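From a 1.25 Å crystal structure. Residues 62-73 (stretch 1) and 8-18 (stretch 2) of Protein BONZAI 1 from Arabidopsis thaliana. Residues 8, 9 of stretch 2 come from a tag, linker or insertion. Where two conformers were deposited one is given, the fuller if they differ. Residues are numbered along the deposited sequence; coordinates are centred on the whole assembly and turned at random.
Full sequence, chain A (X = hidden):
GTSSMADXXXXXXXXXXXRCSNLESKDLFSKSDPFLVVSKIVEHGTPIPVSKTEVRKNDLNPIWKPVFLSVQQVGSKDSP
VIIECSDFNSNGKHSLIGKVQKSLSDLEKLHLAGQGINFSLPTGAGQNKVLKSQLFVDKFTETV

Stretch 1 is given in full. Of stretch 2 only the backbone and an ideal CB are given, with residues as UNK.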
# COMPACT_ATOMS: atom_id res chain seq x y z
N PRO A 62 4.63 -4.29 11.28
CA PRO A 62 3.18 -4.35 11.32
C PRO A 62 2.54 -5.36 10.35
O PRO A 62 3.05 -5.59 9.24
CB PRO A 62 2.74 -2.94 10.90
CG PRO A 62 3.88 -2.43 10.01
CD PRO A 62 5.09 -3.01 10.74
N ILE A 63 1.45 -5.96 10.83
CA ILE A 63 0.50 -6.74 9.98
C ILE A 63 -0.86 -6.12 10.21
O ILE A 63 -1.31 -6.06 11.35
CB ILE A 63 0.49 -8.23 10.30
CG1 ILE A 63 1.87 -8.89 10.17
CG2 ILE A 63 -0.55 -8.91 9.41
CD1 ILE A 63 1.98 -10.28 10.81
N TRP A 64 -1.51 -5.57 9.17
CA TRP A 64 -2.76 -4.83 9.39
C TRP A 64 -3.98 -5.72 9.11
O TRP A 64 -3.82 -6.78 8.45
CB TRP A 64 -2.79 -3.56 8.51
CG TRP A 64 -1.86 -2.47 8.94
CD1 TRP A 64 -2.07 -1.55 9.94
CD2 TRP A 64 -0.59 -2.18 8.35
NE1 TRP A 64 -0.99 -0.72 9.99
CE2 TRP A 64 -0.05 -1.07 9.05
CE3 TRP A 64 0.20 -2.77 7.35
CZ2 TRP A 64 1.15 -0.48 8.68
CZ3 TRP A 64 1.41 -2.19 7.00
CH2 TRP A 64 1.89 -1.07 7.67
N LYS A 65 -5.12 -5.25 9.56
CA LYS A 65 -6.41 -5.89 9.22
C LYS A 65 -6.59 -5.76 7.72
O LYS A 65 -6.03 -4.88 7.05
CB LYS A 65 -7.54 -5.23 10.01
CG LYS A 65 -7.46 -5.41 11.52
CD LYS A 65 -8.54 -4.67 12.26
CE LYS A 65 -8.43 -4.87 13.75
NZ LYS A 65 -9.62 -4.34 14.45
N PRO A 66 -7.41 -6.65 7.13
CA PRO A 66 -7.63 -6.59 5.71
C PRO A 66 -8.23 -5.26 5.25
O PRO A 66 -9.03 -4.61 5.94
CB PRO A 66 -8.63 -7.71 5.38
CG PRO A 66 -8.74 -8.53 6.66
CD PRO A 66 -8.06 -7.81 7.79
N VAL A 67 -7.77 -4.84 4.07
CA VAL A 67 -8.40 -3.76 3.30
C VAL A 67 -9.13 -4.34 2.09
O VAL A 67 -8.75 -5.40 1.60
CB VAL A 67 -7.42 -2.66 2.92
CG1 VAL A 67 -6.71 -2.08 4.14
CG2 VAL A 67 -6.42 -3.09 1.89
N PHE A 68 -10.17 -3.67 1.64
CA PHE A 68 -11.00 -4.10 0.50
C PHE A 68 -10.93 -3.03 -0.56
O PHE A 68 -11.19 -1.86 -0.27
CB PHE A 68 -12.45 -4.29 0.94
CG PHE A 68 -12.58 -5.37 1.96
CD1 PHE A 68 -12.39 -5.09 3.31
CD2 PHE A 68 -12.75 -6.68 1.57
CE1 PHE A 68 -12.37 -6.11 4.25
CE2 PHE A 68 -12.79 -7.69 2.52
CZ PHE A 68 -12.62 -7.40 3.85
N LEU A 69 -10.51 -3.39 -1.75
CA LEU A 69 -10.37 -2.44 -2.86
C LEU A 69 -11.22 -2.89 -4.06
O LEU A 69 -11.07 -4.03 -4.54
CB LEU A 69 -8.90 -2.36 -3.26
CG LEU A 69 -7.99 -1.69 -2.24
CD1 LEU A 69 -6.52 -1.94 -2.56
CD2 LEU A 69 -8.30 -0.20 -2.13
N SER A 70 -12.05 -1.99 -4.53
CA SER A 70 -12.84 -2.21 -5.76
C SER A 70 -12.04 -1.76 -6.97
O SER A 70 -11.09 -0.95 -6.87
CB SER A 70 -14.13 -1.43 -5.66
OG SER A 70 -13.88 -0.04 -5.84
N VAL A 71 -12.51 -2.15 -8.15
CA VAL A 71 -12.03 -1.64 -9.44
C VAL A 71 -12.28 -0.13 -9.55
O VAL A 71 -11.42 0.54 -10.08
CB VAL A 71 -12.66 -2.44 -10.59
CG1 VAL A 71 -12.43 -1.76 -11.93
CG2 VAL A 71 -12.11 -3.86 -10.61
N GLN A 72 -13.38 0.36 -8.99
CA GLN A 72 -13.62 1.82 -9.08
C GLN A 72 -12.57 2.58 -8.25
O GLN A 72 -12.17 3.69 -8.62
CB GLN A 72 -15.06 2.08 -8.66
CG GLN A 72 -16.10 1.41 -9.59
CD GLN A 72 -16.12 -0.12 -9.55
OE1 GLN A 72 -16.28 -0.75 -8.47
NE2 GLN A 72 -16.06 -0.71 -10.76
N GLN A 73 -12.09 2.01 -7.15
CA GLN A 73 -11.08 2.65 -6.29
C GLN A 73 -9.73 2.67 -7.00
O GLN A 73 -8.94 3.56 -6.67
CB GLN A 73 -11.05 1.97 -4.92
CG GLN A 73 -12.23 2.32 -4.02
CD GLN A 73 -12.26 1.47 -2.79
OE1 GLN A 73 -12.24 0.23 -2.86
NE2 GLN A 73 -12.23 2.11 -1.63
N UNK A 8 -17.80 -8.97 -15.06
CA UNK A 8 -17.31 -9.72 -13.87
C UNK A 8 -16.00 -9.03 -13.43
O UNK A 8 -15.84 -8.79 -12.20
CB UNK A 8 -17.08 -11.20 -14.18
N UNK A 9 -15.11 -8.70 -14.35
CA UNK A 9 -13.88 -7.99 -13.99
C UNK A 9 -14.21 -6.72 -13.22
O UNK A 9 -13.54 -6.43 -12.19
CB UNK A 9 -13.06 -7.65 -15.24
N UNK A 10 -15.17 -5.95 -13.69
CA UNK A 10 -15.58 -4.66 -13.07
C UNK A 10 -16.13 -4.83 -11.65
O UNK A 10 -16.08 -3.86 -10.85
CB UNK A 10 -16.64 -3.98 -13.94
N UNK A 11 -16.69 -6.00 -11.34
CA UNK A 11 -17.36 -6.29 -10.04
C UNK A 11 -16.36 -6.86 -9.02
O UNK A 11 -16.79 -7.14 -7.93
CB UNK A 11 -18.51 -7.28 -10.24
N UNK A 12 -15.12 -7.16 -9.39
CA UNK A 12 -14.22 -7.85 -8.44
C UNK A 12 -13.85 -6.92 -7.27
O UNK A 12 -13.40 -5.77 -7.48
CB UNK A 12 -12.95 -8.33 -9.15
N UNK A 13 -14.05 -7.45 -6.06
CA UNK A 13 -13.59 -6.82 -4.79
C UNK A 13 -12.36 -7.61 -4.34
O UNK A 13 -12.41 -8.84 -4.27
CB UNK A 13 -14.68 -6.82 -3.71
N UNK A 14 -11.26 -6.89 -4.09
CA UNK A 14 -9.99 -7.52 -3.68
C UNK A 14 -9.77 -7.28 -2.18
O UNK A 14 -9.73 -6.10 -1.76
CB UNK A 14 -8.82 -6.97 -4.49
N UNK A 15 -9.58 -8.35 -1.43
CA UNK A 15 -9.24 -8.27 0.00
C UNK A 15 -7.73 -8.50 0.12
O UNK A 15 -7.21 -9.53 -0.36
CB UNK A 15 -10.03 -9.29 0.83
N UNK A 16 -7.03 -7.60 0.80
CA UNK A 16 -5.56 -7.63 0.91
C UNK A 16 -5.14 -7.45 2.34
O UNK A 16 -5.61 -6.52 3.03
CB UNK A 16 -4.92 -6.55 0.04
N UNK A 17 -4.28 -8.33 2.83
CA UNK A 17 -3.59 -8.16 4.14
C UNK A 17 -2.15 -7.76 3.78
O UNK A 17 -1.41 -8.55 3.14
CB UNK A 17 -3.63 -9.43 5.00
N UNK A 18 -1.75 -6.57 4.18
CA UNK A 18 -0.40 -6.01 4.06
C UNK A 18 0.40 -6.21 5.33
O UNK A 18 -0.14 -6.14 6.44
CB UNK A 18 -0.47 -4.52 3.72

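Position 8 is helical, and its CB has nothing of stretch 1 within 5.5 Å. Almost any helix-tolerant residue would suit. It is Ile-8, from the tag, and it makes no contact here.

Position 9 is also helical, with phi/psi of -54/-46°, so glycine is not required. Its CB would have room. The residue is Gly-9, again from the tag. Its O lies 3.3 Å from Val-71 CG2.

At position 10 the CB points sideways, 4.6 Å from Gln-72 NE2 and 5.2 Å from Val-71 CG1. A small or polar side chain would suit. Ser-10 is deposited, in two conformers. Its OG comes to 3.5 Å from Gln-72 NE2, but the hydrogen bond is to the backbone: Gln-72 NE2 donates to Ser-10 O at 3.2 Å.

Position 11 points away, and long polar or charged residues fit. It is Lys-11, whose NZ is bonded elsewhere in the structure.

At position 12 the CB lies 4.8 Å from Val-71 CG2, so an apolar residue would suit. In Ile-12, also deposited in two conformers, the end of the side chain leads away. Its O matters more: water 1 bridges Ile-12 O (2.6 Å) and Val-71 N (3.0 Å).

Position 13 begins the strand. Its CB lies on the same sheet face as Phe-68 and Ser-70, 4.6 Å from Leu-69 O. Small polar or beta-branched residues would suit. Ser-13 places OG 4.4 Å from Phe-68 CD2, at the ring edge.

Position 14 pairs with Leu-69 and shares its face. The two backbones exchange hydrogen bonds: N to Leu-69 O at 2.9 Å, and Leu-69 N to O of 14 at 2.8 Å. The CB is 3.7 Å from Leu-69 O, so valine, threonine or serine would fit. Thr-14 uses its OG1 to donate to water 2 (2.8 Å), which in turn donates to Leu-69 O (2.8 Å).

Position 15 lies opposite Phe-68, with CB 3.6 Å from Phe-68 CE2 and 5.0 Å from Pro-66 CB. A long side chain with an aliphatic stem would suit, whatever its end. Glu-15 is extended (t, t). Its CG packs 3.5 Å from Phe-68 CE2, and OE2 reaches 3.4 Å from Pro-66 CB.

Position 16 pairs with Val-67 through two 2.9 Å bonds, N to Val-67 O and Val-67 N to O of 16. The CB is 4.2 Å from Val-67 CG2, with Leu-69 on the same face. Isoleucine, leucine or valine would suit. Ile-16 brings CD1 4.2 Å from Leu-69 CD1.

At position 17 the CB points sideways near Pro-66 and Ile-63. A beta-branched apolar residue fits. Val-17 sets CG1 3.9 Å from Ile-63 CG2 and CG2 4.0 Å from Pro-66 CG.

At position 18 the CB is 4.1 Å from Trp-64 CE3. A large apolar residue could span from there to Val-67. Phe-18 does so: its CE2 is 3.8 Å from Val-67 CG2, and Trp-64 N donates to Phe-18 O at 3.1 Å.

Stretch 2 8-18: IGSKISTEIVF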
# COMPACT_ATOMS: atom_id res chain seq x y z
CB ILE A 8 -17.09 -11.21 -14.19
CG1 ILE A 8 -18.42 -11.91 -14.49
CG2 ILE A 8 -16.36 -11.86 -13.02
CD1 ILE A 8 -18.25 -13.23 -15.15
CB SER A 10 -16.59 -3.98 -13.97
OG SER A 10 -16.75 -2.61 -13.65
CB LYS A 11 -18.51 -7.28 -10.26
CG LYS A 11 -19.65 -6.77 -11.12
CD LYS A 11 -20.58 -7.93 -11.52
CE LYS A 11 -21.57 -8.32 -10.47
NZ LYS A 11 -22.30 -9.55 -10.88
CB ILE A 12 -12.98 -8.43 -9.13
CG1 ILE A 12 -13.36 -9.62 -10.01
CG2 ILE A 12 -11.96 -8.82 -8.07
CD1 ILE A 12 -12.24 -10.12 -10.88
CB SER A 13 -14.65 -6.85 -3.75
OG SER A 13 -14.21 -6.29 -2.53
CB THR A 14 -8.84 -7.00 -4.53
OG1 THR A 14 -9.15 -7.22 -5.91
CG2 THR A 14 -7.54 -7.70 -4.22
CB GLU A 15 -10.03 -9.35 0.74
CG GLU A 15 -9.68 -9.36 2.21
CD GLU A 15 -10.44 -10.38 3.04
OE1 GLU A 15 -11.35 -11.02 2.48
OE2 GLU A 15 -10.15 -10.50 4.22
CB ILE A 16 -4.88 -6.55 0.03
CG1 ILE A 16 -5.40 -6.62 -1.41
CG2 ILE A 16 -3.36 -6.71 0.14
CD1 ILE A 16 -4.70 -5.70 -2.40
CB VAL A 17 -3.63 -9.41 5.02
CG1 VAL A 17 -2.70 -9.24 6.22
CG2 VAL A 17 -5.06 -9.72 5.47
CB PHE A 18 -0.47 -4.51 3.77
CG PHE A 18 -1.02 -4.14 2.41
CD1 PHE A 18 -0.25 -4.37 1.28
CD2 PHE A 18 -2.23 -3.51 2.28
CE1 PHE A 18 -0.69 -3.94 0.03
CE2 PHE A 18 -2.67 -3.07 1.03
CZ PHE A 18 -1.91 -3.31 -0.09
O HOH W 1 -14.96 -3.79 -8.27
O HOH W 2 -10.73 -5.21 -7.10
O HOH W 3 -4.05 -4.86 5.02
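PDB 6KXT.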